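Local coordinates for protein putative enoyl-CoA hydratase/isomerase (PDB 3FDU) that probably acts on fatty acyl-CoA thioesters as an enoyl-CoA hydratase or isomerase of the crotonase superfamily, at residues Gln149-Val152 against Lys153-Tyr157; Asp219-Ile222 against Glu223-His227; Thr174-Ala178 against Gly179-Glu183; Gln133-Phe136 against Val137-Leu141; Val124-Asp127 against Asn128-Phe132. The protein carries 4 engineered substitutions. All blocks are in the same frame, centred on the assembly; numbering follows the deposited sequence.

Interaction 1 of 5, residues Gln149-Val152 against Lys153-Tyr157; sequences QLLV and KQAGY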
loop_
_atom_site.group_PDB
_atom_site.type_symbol
_atom_site.label_atom_id
_atom_site.label_comp_id
_atom_site.label_asym_id
_atom_site.label_seq_id
_atom_site.Cartn_x
_atom_site.Cartn_y
_atom_site.Cartn_z
ATOM N N GLN A 149 3.640 10.718 -2.239
ATOM C CA GLN A 149 3.759 9.409 -2.869
ATOM C C GLN A 149 4.084 8.284 -1.886
ATOM O O GLN A 149 3.439 7.240 -1.943
ATOM C CB GLN A 149 4.788 9.419 -4.055
ATOM C CG GLN A 149 4.285 10.247 -5.239
ATOM C CD GLN A 149 5.268 10.232 -6.430
ATOM O OE1 GLN A 149 6.016 9.287 -6.599
ATOM N NE2 GLN A 149 5.257 11.293 -7.226
ATOM N N LEU A 150 5.059 8.499 -1.000
ATOM C CA LEU A 150 5.447 7.486 0.002
ATOM C C LEU A 150 4.360 7.134 1.022
ATOM O O LEU A 150 4.209 5.950 1.378
ATOM C CB LEU A 150 6.723 7.890 0.748
ATOM C CG LEU A 150 7.954 8.133 -0.143
ATOM C CD1 LEU A 150 9.088 8.611 0.785
ATOM C CD2 LEU A 150 8.330 6.873 -0.878
ATOM N N LEU A 151 3.603 8.126 1.494
ATOM C CA LEU A 151 2.511 7.798 2.452
ATOM C C LEU A 151 1.356 7.082 1.714
ATOM O O LEU A 151 0.737 6.178 2.240
ATOM C CB LEU A 151 1.959 9.093 3.138
ATOM C CG LEU A 151 0.974 8.809 4.293
ATOM C CD1 LEU A 151 1.641 7.996 5.430
ATOM C CD2 LEU A 151 0.386 10.133 4.881
ATOM N N VAL A 152 1.041 7.489 0.481
ATOM C CA VAL A 152 0.013 6.751 -0.279
ATOM C C VAL A 152 0.443 5.277 -0.454
ATOM O O VAL A 152 -0.354 4.328 -0.322
ATOM C CB VAL A 152 -0.218 7.385 -1.717
ATOM C CG1 VAL A 152 -1.029 6.424 -2.626
ATOM C CG2 VAL A 152 -0.917 8.691 -1.602
ATOM N N LYS A 153 1.713 5.062 -0.755
ATOM C CA LYS A 153 2.208 3.671 -0.898
ATOM C C LYS A 153 2.216 2.894 0.439
ATOM O O LYS A 153 1.832 1.732 0.488
ATOM C CB LYS A 153 3.605 3.658 -1.539
ATOM C CG LYS A 153 3.534 3.963 -3.080
ATOM C CD LYS A 153 4.948 4.043 -3.723
ATOM C CE LYS A 153 4.838 4.658 -5.137
ATOM N NZ LYS A 153 6.176 4.786 -5.801
ATOM N N GLN A 154 2.648 3.538 1.514
ATOM C CA GLN A 154 2.812 2.871 2.811
ATOM C C GLN A 154 1.451 2.641 3.497
ATOM O O GLN A 154 1.219 1.581 4.095
ATOM C CB GLN A 154 3.751 3.698 3.703
ATOM C CG GLN A 154 3.967 3.138 5.156
ATOM C CD GLN A 154 4.673 1.788 5.228
ATOM O OE1 GLN A 154 5.890 1.741 5.335
ATOM N NE2 GLN A 154 3.915 0.692 5.225
ATOM N N ALA A 155 0.543 3.620 3.389
ATOM C CA ALA A 155 -0.726 3.550 4.131
ATOM C C ALA A 155 -1.931 3.213 3.264
ATOM O O ALA A 155 -2.995 2.924 3.803
ATOM C CB ALA A 155 -0.978 4.839 4.895
ATOM N N GLY A 156 -1.792 3.268 1.937
ATOM C CA GLY A 156 -2.983 3.131 1.090
ATOM C C GLY A 156 -3.504 4.554 0.773
ATOM O O GLY A 156 -3.371 5.456 1.583
ATOM N N TYR A 157 -4.121 4.768 -0.396
ATOM C CA TYR A 157 -4.596 6.127 -0.727
ATOM C C TYR A 157 -5.614 6.711 0.284
ATOM O O TYR A 157 -5.444 7.836 0.762
ATOM C CB TYR A 157 -5.205 6.162 -2.146
ATOM C CG TYR A 157 -5.559 7.591 -2.552
ATOM C CD1 TYR A 157 -4.671 8.370 -3.292
ATOM C CD2 TYR A 157 -6.788 8.162 -2.174
ATOM C CE1 TYR A 157 -5.006 9.679 -3.652
ATOM C CE2 TYR A 157 -7.129 9.486 -2.529
ATOM C CZ TYR A 157 -6.224 10.223 -3.262
ATOM O OH TYR A 157 -6.533 11.517 -3.612
#
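The C-terminal end of helix 147-155, part of the crotonase fold, is where Val152 meets Tyr157 across the break to the next helix, 157-166. Lys153 N donates to Gln149 O at 3.0 Å, Gln154 N to Leu150 O at 2.9 Å and Ala155 N to Leu151 O at 2.8 Å, so regular i to i+4 bonding lasts to Ala155. Gly156 N still reaches Val152 O at 2.9 Å, but the bond is bent to 130° and is weak. Here the chain leaves the helix: Gly156 has phi 94°, and a side chain would jam against the preceding carbonyl oxygen, so glycine suits the place. The same residue is the N-cap of helix 157-166.

Among the side chains, Val152 CG2 lies 4.1 Å from Tyr157 CD1, coming obliquely to the ring, and the two groups run side by side in the same direction. With its CG anti to the backbone N (chi1 -171°), Leu151 brings CD1 to within 4.1 Å of Ala155 CB, whose small methyl accommodates it one turn on. Lys153 instead lays its CG at 3.5 Å from Gln149 O. Tyr157 OH is hydrogen-bonded to Asp122 of the second subunit, and Gln154 OE1 to the His158 amide of the third. The apolar parts thus pack within the chain, while the polar ends on either side of the Gly156 break are satisfied by two neighbouring subunits.

Interaction 2 of 5, residues Asp219-Ile222 against Glu223-His227; sequences DQII and ECIDH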
loop_
_atom_site.group_PDB
_atom_site.type_symbol
_atom_site.label_atom_id
_atom_site.label_comp_id
_atom_site.label_asym_id
_atom_site.label_seq_id
_atom_site.Cartn_x
_atom_site.Cartn_y
_atom_site.Cartn_z
ATOM N N ASP A 219 16.122 7.468 -7.122
ATOM C CA ASP A 219 16.182 8.691 -7.949
ATOM C C ASP A 219 14.824 9.331 -8.088
ATOM O O ASP A 219 14.718 10.563 -7.974
ATOM C CB ASP A 219 16.735 8.420 -9.350
ATOM C CG ASP A 219 18.230 8.225 -9.358
ATOM O OD1 ASP A 219 18.907 8.587 -8.364
ATOM O OD2 ASP A 219 18.743 7.698 -10.389
ATOM N N GLN A 220 13.796 8.520 -8.311
ATOM C CA GLN A 220 12.417 9.040 -8.358
ATOM C C GLN A 220 11.903 9.592 -7.020
ATOM O O GLN A 220 11.086 10.520 -7.012
ATOM C CB GLN A 220 11.413 7.973 -8.827
ATOM C CG GLN A 220 11.538 7.578 -10.282
ATOM C CD GLN A 220 12.959 7.122 -10.660
ATOM O OE1 GLN A 220 13.590 7.720 -11.542
ATOM N NE2 GLN A 220 13.463 6.066 -10.001
ATOM N N ILE A 221 12.313 8.972 -5.911
ATOM C CA ILE A 221 11.973 9.472 -4.560
ATOM C C ILE A 221 12.614 10.865 -4.364
ATOM O O ILE A 221 11.989 11.816 -3.877
ATOM C CB ILE A 221 12.438 8.462 -3.461
ATOM C CG1 ILE A 221 11.650 7.144 -3.604
ATOM C CG2 ILE A 221 12.323 9.051 -1.993
ATOM C CD1 ILE A 221 12.196 6.062 -2.591
ATOM N N ILE A 222 13.882 10.988 -4.727
ATOM C CA ILE A 222 14.556 12.259 -4.641
ATOM C C ILE A 222 13.834 13.307 -5.484
ATOM O O ILE A 222 13.575 14.411 -5.009
ATOM C CB ILE A 222 16.039 12.154 -5.079
ATOM C CG1 ILE A 222 16.841 11.216 -4.174
ATOM C CG2 ILE A 222 16.674 13.485 -5.014
ATOM C CD1 ILE A 222 16.957 11.712 -2.738
ATOM N N GLU A 223 13.492 12.960 -6.729
ATOM C CA GLU A 223 12.695 13.833 -7.603
ATOM C C GLU A 223 11.357 14.264 -6.993
ATOM O O GLU A 223 10.938 15.429 -7.165
ATOM C CB GLU A 223 12.465 13.186 -8.992
ATOM C CG GLU A 223 13.739 13.249 -9.889
ATOM C CD GLU A 223 13.738 12.233 -11.065
ATOM O OE1 GLU A 223 12.833 11.370 -11.136
ATOM O OE2 GLU A 223 14.672 12.300 -11.917
ATOM N N CYS A 224 10.677 13.339 -6.315
ATOM C CA CYS A 224 9.400 13.665 -5.661
ATOM C C CYS A 224 9.629 14.660 -4.516
ATOM O O CYS A 224 8.933 15.678 -4.422
ATOM C CB CYS A 224 8.713 12.400 -5.147
ATOM S SG CYS A 224 7.128 12.728 -4.278
ATOM N N ILE A 225 10.615 14.393 -3.656
ATOM C CA ILE A 225 10.966 15.355 -2.601
ATOM C C ILE A 225 11.205 16.790 -3.149
ATOM O O ILE A 225 10.693 17.770 -2.609
ATOM C CB ILE A 225 12.168 14.837 -1.779
ATOM C CG1 ILE A 225 11.685 13.599 -0.987
ATOM C CG2 ILE A 225 12.759 15.959 -0.778
ATOM C CD1 ILE A 225 12.830 12.745 -0.352
ATOM N N ASP A 226 11.939 16.871 -4.258
ATOM C CA ASP A 226 12.338 18.176 -4.859
ATOM C C ASP A 226 11.143 18.893 -5.467
ATOM O O ASP A 226 11.014 20.093 -5.345
ATOM C CB ASP A 226 13.458 17.994 -5.893
ATOM C CG ASP A 226 14.855 17.756 -5.238
ATOM O OD1 ASP A 226 15.113 18.084 -4.055
ATOM O OD2 ASP A 226 15.745 17.249 -5.930
ATOM N N HIS A 227 10.252 18.152 -6.097
ATOM C CA HIS A 227 9.139 18.798 -6.771
ATOM C C HIS A 227 8.104 19.221 -5.698
ATOM O O HIS A 227 7.460 20.267 -5.797
ATOM C CB HIS A 227 8.505 17.855 -7.799
ATOM C CG HIS A 227 7.175 18.325 -8.279
ATOM N ND1 HIS A 227 6.995 19.575 -8.851
ATOM C CD2 HIS A 227 5.943 17.759 -8.208
ATOM C CE1 HIS A 227 5.720 19.741 -9.149
ATOM N NE2 HIS A 227 5.058 18.654 -8.769
#
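Ile221 O accepts from Ile225 N at 2.9 Å in an almost straight bond, 177° at the hydrogen. It is one of four successive i to i+4 bonds in the long helix 218-236. Glu223 N reaches Asp219 O at 3.0 Å, and Cys224 N and Asp226 N serve Gln220 O and Ile222 O in the same way.

The side chains sort by their surroundings. Ile221 and Ile225, one turn apart, pass at a slant and bring CG2 of Ile221 to 4.1 Å from CD1 of Ile225, a compact piece of apolar surface. Nearby, the small Cys224 fits against Ser148 and Gln149 of helix 147-155. Ile222 and Ile225 both face helix 87-97, Ile222 packing on Lys93 and Arg97 and Ile225 on Lys93. A bound sulfate, probably brought by the crystallisation liquor, lies about 4 Å from the side chain of Ile222.

Asp219, Gln220 and Glu223 are exposed, as their polar ends suit. Glu223, whose CG stands beside the backbone N (chi1 -76°), extends back along the helix and lays this methylene 3.4 Å from Asp219 O. Its carboxylate runs alongside the amide of Gln220, the two planes 78° apart. Asp219 OD2 and Glu223 OE2 are 6.3 Å apart, and solvent probably screens their like charges.

Asp226 belongs with the Lys93 face. It runs beside the buried Ile222, and its OD1 forms a salt bridge with Lys93, while Asp226 OD2 lies 4.0 Å from Ile222 CG2.

Interaction 3 of 5, residues Thr174-Ala178 against Gly179-Glu183; sequences TALQA and GLVNE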
loop_
_atom_site.group_PDB
_atom_site.type_symbol
_atom_site.label_atom_id
_atom_site.label_comp_id
_atom_site.label_asym_id
_atom_site.label_seq_id
_atom_site.Cartn_x
_atom_site.Cartn_y
_atom_site.Cartn_z
ATOM N N THR A 174 -3.245 4.037 15.281
ATOM C CA THR A 174 -3.504 4.547 13.923
ATOM C C THR A 174 -2.200 4.506 13.085
ATOM O O THR A 174 -2.239 4.077 11.940
ATOM C CB THR A 174 -4.060 6.004 13.958
ATOM O OG1 THR A 174 -5.368 5.978 14.571
ATOM C CG2 THR A 174 -4.206 6.627 12.507
ATOM N N ALA A 175 -1.077 4.942 13.663
ATOM C CA ALA A 175 0.185 4.986 12.928
ATOM C C ALA A 175 0.605 3.570 12.597
ATOM O O ALA A 175 1.123 3.315 11.525
ATOM C CB ALA A 175 1.314 5.683 13.767
ATOM N N LEU A 176 0.317 2.632 13.501
ATOM C CA LEU A 176 0.662 1.195 13.252
ATOM C C LEU A 176 -0.233 0.609 12.144
ATOM O O LEU A 176 0.236 -0.057 11.243
ATOM C CB LEU A 176 0.508 0.387 14.575
ATOM C CG LEU A 176 0.804 -1.116 14.498
ATOM C CD1 LEU A 176 2.288 -1.407 14.559
ATOM C CD2 LEU A 176 0.102 -1.847 15.614
ATOM N N GLN A 177 -1.543 0.868 12.186
ATOM C CA GLN A 177 -2.417 0.432 11.077
ATOM C C GLN A 177 -2.032 0.988 9.699
ATOM O O GLN A 177 -2.263 0.321 8.684
ATOM C CB GLN A 177 -3.898 0.782 11.360
ATOM C CG GLN A 177 -4.428 0.017 12.550
ATOM C CD GLN A 177 -5.944 0.143 12.756
ATOM O OE1 GLN A 177 -6.426 1.077 13.396
ATOM N NE2 GLN A 177 -6.697 -0.849 12.257
ATOM N N ALA A 178 -1.488 2.211 9.670
ATOM C CA ALA A 178 -1.138 2.892 8.443
ATOM C C ALA A 178 0.289 2.499 7.987
ATOM O O ALA A 178 0.778 2.994 6.966
ATOM C CB ALA A 178 -1.193 4.402 8.683
ATOM N N GLY A 179 0.959 1.671 8.783
ATOM C CA GLY A 179 2.287 1.179 8.462
ATOM C C GLY A 179 3.460 2.139 8.690
ATOM O O GLY A 179 4.566 1.873 8.225
ATOM N N LEU A 180 3.208 3.254 9.380
ATOM C CA LEU A 180 4.229 4.214 9.744
ATOM C C LEU A 180 5.111 3.679 10.871
ATOM O O LEU A 180 6.261 4.077 10.997
ATOM C CB LEU A 180 3.552 5.526 10.200
ATOM C CG LEU A 180 2.918 6.385 9.065
ATOM C CD1 LEU A 180 1.986 7.489 9.673
ATOM C CD2 LEU A 180 4.057 7.054 8.267
ATOM N N VAL A 181 4.540 2.812 11.719
ATOM C CA VAL A 181 5.278 2.258 12.856
ATOM C C VAL A 181 5.272 0.730 12.641
ATOM O O VAL A 181 4.252 0.173 12.256
ATOM C CB VAL A 181 4.518 2.642 14.190
ATOM C CG1 VAL A 181 4.804 1.725 15.343
ATOM C CG2 VAL A 181 4.725 4.152 14.553
ATOM N N ASN A 182 6.386 0.051 12.905
ATOM C CA ASN A 182 6.463 -1.437 12.803
ATOM C C ASN A 182 5.794 -2.158 13.976
ATOM O O ASN A 182 5.105 -3.195 13.814
ATOM C CB ASN A 182 7.957 -1.875 12.750
ATOM C CG ASN A 182 8.577 -1.585 11.391
ATOM O OD1 ASN A 182 8.886 -0.433 11.068
ATOM N ND2 ASN A 182 8.660 -2.610 10.553
ATOM N N GLU A 183 6.008 -1.630 15.177
ATOM C CA GLU A 183 5.450 -2.278 16.382
ATOM C C GLU A 183 5.316 -1.237 17.516
ATOM O O GLU A 183 6.143 -0.342 17.640
ATOM C CB GLU A 183 6.415 -3.399 16.818
ATOM C CG GLU A 183 6.073 -4.141 18.072
ATOM C CD GLU A 183 7.058 -5.315 18.341
ATOM O OE1 GLU A 183 8.052 -5.476 17.588
ATOM O OE2 GLU A 183 6.849 -6.067 19.313
HETATM O O HOH W 1 2.750 -1.839 11.051
#
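Ala175 O and Leu180 N, 3.0 Å apart, form the six-to-one (i+5 to i) bond of a Schellman motif that ends helix 172-177. The same oxygen also takes a second, weak bond from Val181 N at 3.5 Å. Gly179 N turns to Leu176 O at 3.1 Å, approaching from well above the carbonyl plane. A water also donates to Leu176 O at 3.1 Å and to Val181 O at 2.8 Å, bridging the helix end to the outgoing chain. The carbonyls of Ala175 and Leu176 thus keep donors although the helix stops.

Glycine suits position 179: its phi is 78°, and a beta carbon there would clash with Ala178 O. Its own carbonyl oxygen is hydrogen-bonded to His158 ND1 of the third subunit. Asn182 is satisfied too, OD1 by Val124 N of the same chain, ND2 by Glu162 and the His158 carbonyl, both of the third subunit.

Apolar side chains complete the cap. Ala175 CB lies 4.2 Å from Leu180 CB, the apolar pair that flanks the reversal. Val181 has CG1 anti to the backbone N (chi1 156°), which leaves CG2 beside that N and 3.8 Å from Ala175 CB. Its CG1 meets Leu176 CD1 at 4.1 Å. Such a glycine-centred C-cap, with an apolar contact across it, is the Schellman way to end a helix, here leading into strand 183-184, outermost in this chain of the six-stranded sheet.

Interaction 4 of 5, residues Gln133-Phe136 against Val137-Leu141; sequences QIPF and VSLGL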
loop_
_atom_site.group_PDB
_atom_site.type_symbol
_atom_site.label_atom_id
_atom_site.label_comp_id
_atom_site.label_asym_id
_atom_site.label_seq_id
_atom_site.Cartn_x
_atom_site.Cartn_y
_atom_site.Cartn_z
ATOM N N GLN A 133 1.183 13.890 13.991
ATOM C CA GLN A 133 0.342 14.789 13.211
ATOM C C GLN A 133 1.089 15.244 11.963
ATOM O O GLN A 133 2.314 15.417 12.002
ATOM C CB GLN A 133 -0.046 16.025 14.056
ATOM C CG GLN A 133 -1.081 16.974 13.313
ATOM C CD GLN A 133 -1.244 18.261 14.115
ATOM O OE1 GLN A 133 -0.394 18.568 14.953
ATOM N NE2 GLN A 133 -2.333 18.971 13.898
ATOM N N ILE A 134 0.357 15.386 10.839
ATOM C CA ILE A 134 0.867 16.053 9.635
ATOM C C ILE A 134 0.053 17.328 9.454
ATOM O O ILE A 134 -1.011 17.325 8.836
ATOM C CB ILE A 134 0.654 15.174 8.365
ATOM C CG1 ILE A 134 0.968 13.708 8.703
ATOM C CG2 ILE A 134 1.583 15.634 7.185
ATOM C CD1 ILE A 134 0.903 12.788 7.491
ATOM N N PRO A 135 0.520 18.408 10.020
ATOM C CA PRO A 135 -0.271 19.648 10.090
ATOM C C PRO A 135 -0.152 20.547 8.877
ATOM O O PRO A 135 -0.741 21.662 8.890
ATOM C CB PRO A 135 0.340 20.375 11.300
ATOM C CG PRO A 135 1.774 19.915 11.307
ATOM C CD PRO A 135 1.774 18.490 10.785
ATOM N N PHE A 136 0.557 20.100 7.826
ATOM C CA PHE A 136 0.844 20.984 6.669
ATOM C C PHE A 136 -0.409 21.646 6.096
ATOM O O PHE A 136 -0.428 22.852 5.848
ATOM C CB PHE A 136 1.632 20.242 5.527
ATOM C CG PHE A 136 2.889 19.495 6.025
ATOM C CD1 PHE A 136 3.810 20.114 6.858
ATOM C CD2 PHE A 136 3.132 18.177 5.635
ATOM C CE1 PHE A 136 4.953 19.409 7.327
ATOM C CE2 PHE A 136 4.255 17.502 6.077
ATOM C CZ PHE A 136 5.146 18.111 6.921
ATOM N N VAL A 137 -1.465 20.891 5.844
ATOM C CA VAL A 137 -2.668 21.555 5.283
ATOM C C VAL A 137 -3.229 22.680 6.164
ATOM O O VAL A 137 -3.624 23.760 5.662
ATOM C CB VAL A 137 -3.759 20.535 4.872
ATOM C CG1 VAL A 137 -5.102 21.280 4.564
ATOM C CG2 VAL A 137 -3.272 19.764 3.589
ATOM N N SER A 138 -3.295 22.446 7.478
ATOM C CA SER A 138 -3.920 23.449 8.348
ATOM C C SER A 138 -2.980 24.619 8.583
ATOM O O SER A 138 -3.433 25.714 8.941
ATOM C CB SER A 138 -4.402 22.834 9.683
ATOM O OG SER A 138 -3.299 22.200 10.299
ATOM N N LEU A 139 -1.687 24.442 8.325
ATOM C CA LEU A 139 -0.767 25.588 8.362
ATOM C C LEU A 139 -0.814 26.401 7.052
ATOM O O LEU A 139 -0.164 27.415 6.972
ATOM C CB LEU A 139 0.684 25.131 8.616
ATOM C CG LEU A 139 0.968 24.547 10.004
ATOM C CD1 LEU A 139 2.317 23.821 10.045
ATOM C CD2 LEU A 139 0.920 25.701 11.053
ATOM N N GLY A 140 -1.560 25.974 6.032
ATOM C CA GLY A 140 -1.484 26.654 4.693
ATOM C C GLY A 140 -0.319 26.217 3.791
ATOM O O GLY A 140 0.005 26.872 2.788
ATOM N N LEU A 141 0.303 25.092 4.144
ATOM C CA LEU A 141 1.372 24.511 3.368
ATOM C C LEU A 141 0.932 23.285 2.548
ATOM O O LEU A 141 -0.204 23.227 2.040
ATOM C CB LEU A 141 2.533 24.189 4.315
ATOM C CG LEU A 141 3.037 25.411 5.121
ATOM C CD1 LEU A 141 3.870 25.129 6.407
ATOM C CD2 LEU A 141 3.873 26.316 4.144
HETATM O O HOH W 2 -1.491 18.056 6.145
#
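Pro135 O takes two donors, Leu139 N at 3.0 Å and Ser138 OG also at 3.0 Å, in the tightly coiled loop that joins strand 131-133 to helix 147-155 and includes a type I beta turn from Val137 to Gly140. The hydroxyl is tilted 26° from the carbonyl plane. Ser138 can reach it because OG sits between its backbone N and carbonyl carbon (chi1 56°), folding the short side chain back toward the Pro135 carbonyl. Next along, Phe136 O holds Leu141 N at 2.9 Å and Leu139 N by a weaker bond.

Two apolar pairs back these bonds: Pro135 and Leu139 run side by side, with Pro135 CG 4.1 Å from Leu139 CD1, and Phe136 CB faces Leu141 CB. Gly140 supplies the positive phi (82°) that a side chain would resist, letting the chain reverse.

Further out, Phe136 packs on Thr116 and Glu144, and Leu141 on Phe232, Arg235 and Val236 of helix 218-236. Ser206 of the second subunit is hydrogen-bonded to Leu141 O. At the other end of the loop, one water donates to Ile134 O at 2.8 Å and accepts from Val137 N at 2.9 Å.

Interaction 5 of 5, residues Val124-Asp127 against Asn128-Phe132; sequences VFAD and NTALF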
loop_
_atom_site.group_PDB
_atom_site.type_symbol
_atom_site.label_atom_id
_atom_site.label_comp_id
_atom_site.label_asym_id
_atom_site.label_seq_id
_atom_site.Cartn_x
_atom_site.Cartn_y
_atom_site.Cartn_z
ATOM N N VAL A 124 10.580 1.425 12.406
ATOM C CA VAL A 124 10.144 2.414 13.347
ATOM C C VAL A 124 9.468 1.754 14.534
ATOM O O VAL A 124 8.558 0.915 14.350
ATOM C CB VAL A 124 9.128 3.364 12.706
ATOM C CG1 VAL A 124 8.685 4.401 13.738
ATOM C CG2 VAL A 124 9.741 4.090 11.490
ATOM N N PHE A 125 9.939 2.095 15.744
ATOM C CA PHE A 125 9.303 1.600 16.959
ATOM C C PHE A 125 8.717 2.781 17.742
ATOM O O PHE A 125 9.300 3.860 17.785
ATOM C CB PHE A 125 10.298 0.802 17.832
ATOM C CG PHE A 125 10.954 -0.335 17.090
ATOM C CD1 PHE A 125 10.213 -1.495 16.761
ATOM C CD2 PHE A 125 12.283 -0.236 16.667
ATOM C CE1 PHE A 125 10.831 -2.568 16.044
ATOM C CE2 PHE A 125 12.885 -1.305 15.997
ATOM C CZ PHE A 125 12.130 -2.457 15.676
ATOM N N ALA A 126 7.549 2.590 18.323
ATOM C CA ALA A 126 6.952 3.662 19.140
ATOM C C ALA A 126 6.396 3.050 20.414
ATOM O O ALA A 126 6.137 1.835 20.476
ATOM C CB ALA A 126 5.819 4.335 18.360
ATOM N N ASP A 127 6.179 3.882 21.428
ATOM C CA ASP A 127 5.402 3.417 22.566
ATOM C C ASP A 127 4.045 4.144 22.526
ATOM O O ASP A 127 3.794 4.935 21.597
ATOM C CB ASP A 127 6.184 3.589 23.901
ATOM C CG ASP A 127 6.331 5.059 24.346
ATOM O OD1 ASP A 127 5.609 5.965 23.822
ATOM O OD2 ASP A 127 7.166 5.308 25.270
ATOM N N ASN A 128 3.160 3.811 23.479
ATOM C CA ASN A 128 1.785 4.278 23.430
ATOM C C ASN A 128 1.662 5.759 23.750
ATOM O O ASN A 128 0.560 6.342 23.667
ATOM C CB ASN A 128 0.901 3.473 24.388
ATOM C CG ASN A 128 -0.544 3.330 23.877
ATOM O OD1 ASN A 128 -0.798 3.283 22.667
ATOM N ND2 ASN A 128 -1.479 3.149 24.810
ATOM N N THR A 129 2.769 6.364 24.154
ATOM C CA THR A 129 2.758 7.817 24.433
ATOM C C THR A 129 2.892 8.653 23.134
ATOM O O THR A 129 2.749 9.885 23.157
ATOM C CB THR A 129 3.927 8.283 25.369
ATOM O OG1 THR A 129 5.182 8.273 24.653
ATOM C CG2 THR A 129 4.053 7.423 26.655
ATOM N N ALA A 130 3.166 7.988 22.019
ATOM C CA ALA A 130 3.395 8.694 20.762
ATOM C C ALA A 130 2.147 9.401 20.218
ATOM O O ALA A 130 1.071 8.827 20.136
ATOM C CB ALA A 130 3.957 7.752 19.743
ATOM N N LEU A 131 2.315 10.657 19.822
ATOM C CA LEU A 131 1.216 11.428 19.285
ATOM C C LEU A 131 1.692 12.066 17.990
ATOM O O LEU A 131 2.578 12.919 18.002
ATOM C CB LEU A 131 0.770 12.530 20.278
ATOM C CG LEU A 131 0.001 11.987 21.519
ATOM C CD1 LEU A 131 -0.192 13.175 22.458
ATOM C CD2 LEU A 131 -1.350 11.276 21.162
ATOM N N PHE A 132 1.080 11.670 16.895
ATOM C CA PHE A 132 1.560 12.052 15.563
ATOM C C PHE A 132 0.632 13.099 14.921
ATOM O O PHE A 132 -0.561 13.131 15.181
ATOM C CB PHE A 132 1.591 10.841 14.634
ATOM C CG PHE A 132 2.413 9.663 15.134
ATOM C CD1 PHE A 132 3.747 9.533 14.762
ATOM C CD2 PHE A 132 1.837 8.665 15.918
ATOM C CE1 PHE A 132 4.510 8.438 15.190
ATOM C CE2 PHE A 132 2.594 7.559 16.370
ATOM C CZ PHE A 132 3.937 7.441 16.010
#
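Asp127 folds its carboxylate back over the chain to meet Thr129, making an Asx turn on the type I beta turn, Asp127 to Ala130, that links strands 123-126 and 131-133. Its CG lies between the backbone N and the carbonyl carbon (chi1 71°), a congested arrangement that pays here because it brings OD1 within 2.9 Å of Thr129 N. The amide comes from above the carboxylate plane, 49° out of it.

Thr129 adopts the same kind of torsion (chi1 73°), which turns its hydroxyl inward, and OG1 donates to that very OD1. The distance, 2.5 Å, is very short and its exact value is doubtful. Two donors of one residue therefore converge on a single oxygen. The hydroxyl is also hydrogen-bonded to the amide of Gly108, so threonine supplies both a donor and an acceptor at this corner. The beta turn itself is closed by Ala130 N, which reaches Asp127 O at 3.1 Å.

Small side chains pack where the chain passes from the six-stranded to the three-stranded sheet. Ala130 CB lies 4.1 Å from Ala126 CB, and both methyls rest on Val106 of the neighbouring strand 102-106. Phe132 brings its ring towards the same place, where it also meets the Phe170 ring, the two planes close to parallel. Ala126 CB sits at the edge of the Phe132 ring, near its plane and 4.3 Å from Phe132 CZ.

Along the chain the order is interaction 5, 4, 1, 3 and 2. Interactions 5 and 4 adjoin, carrying the chain from strand 123-126 of the six-stranded sheet through strand 131-133 towards helix 147-155, which holds interaction 1. Interactions 3 and 5 have centres about 9 Å apart and meet where Asn182 N approaches Val124 O, a probable hydrogen bond beside the sheet edge. Helix 147-155 is the shared neighbour of interactions 2, 3 and 4: its Leu151 touches Leu180 of interaction 3 and Ile134 of interaction 4, and Leu150 touches Ile221 of interaction 2. Interactions 2 and 5, about 27 Å apart between centres, lie on opposite sides of the chain's centre. Several of these helix ends and loops also reach neighbouring subunits of the trimer.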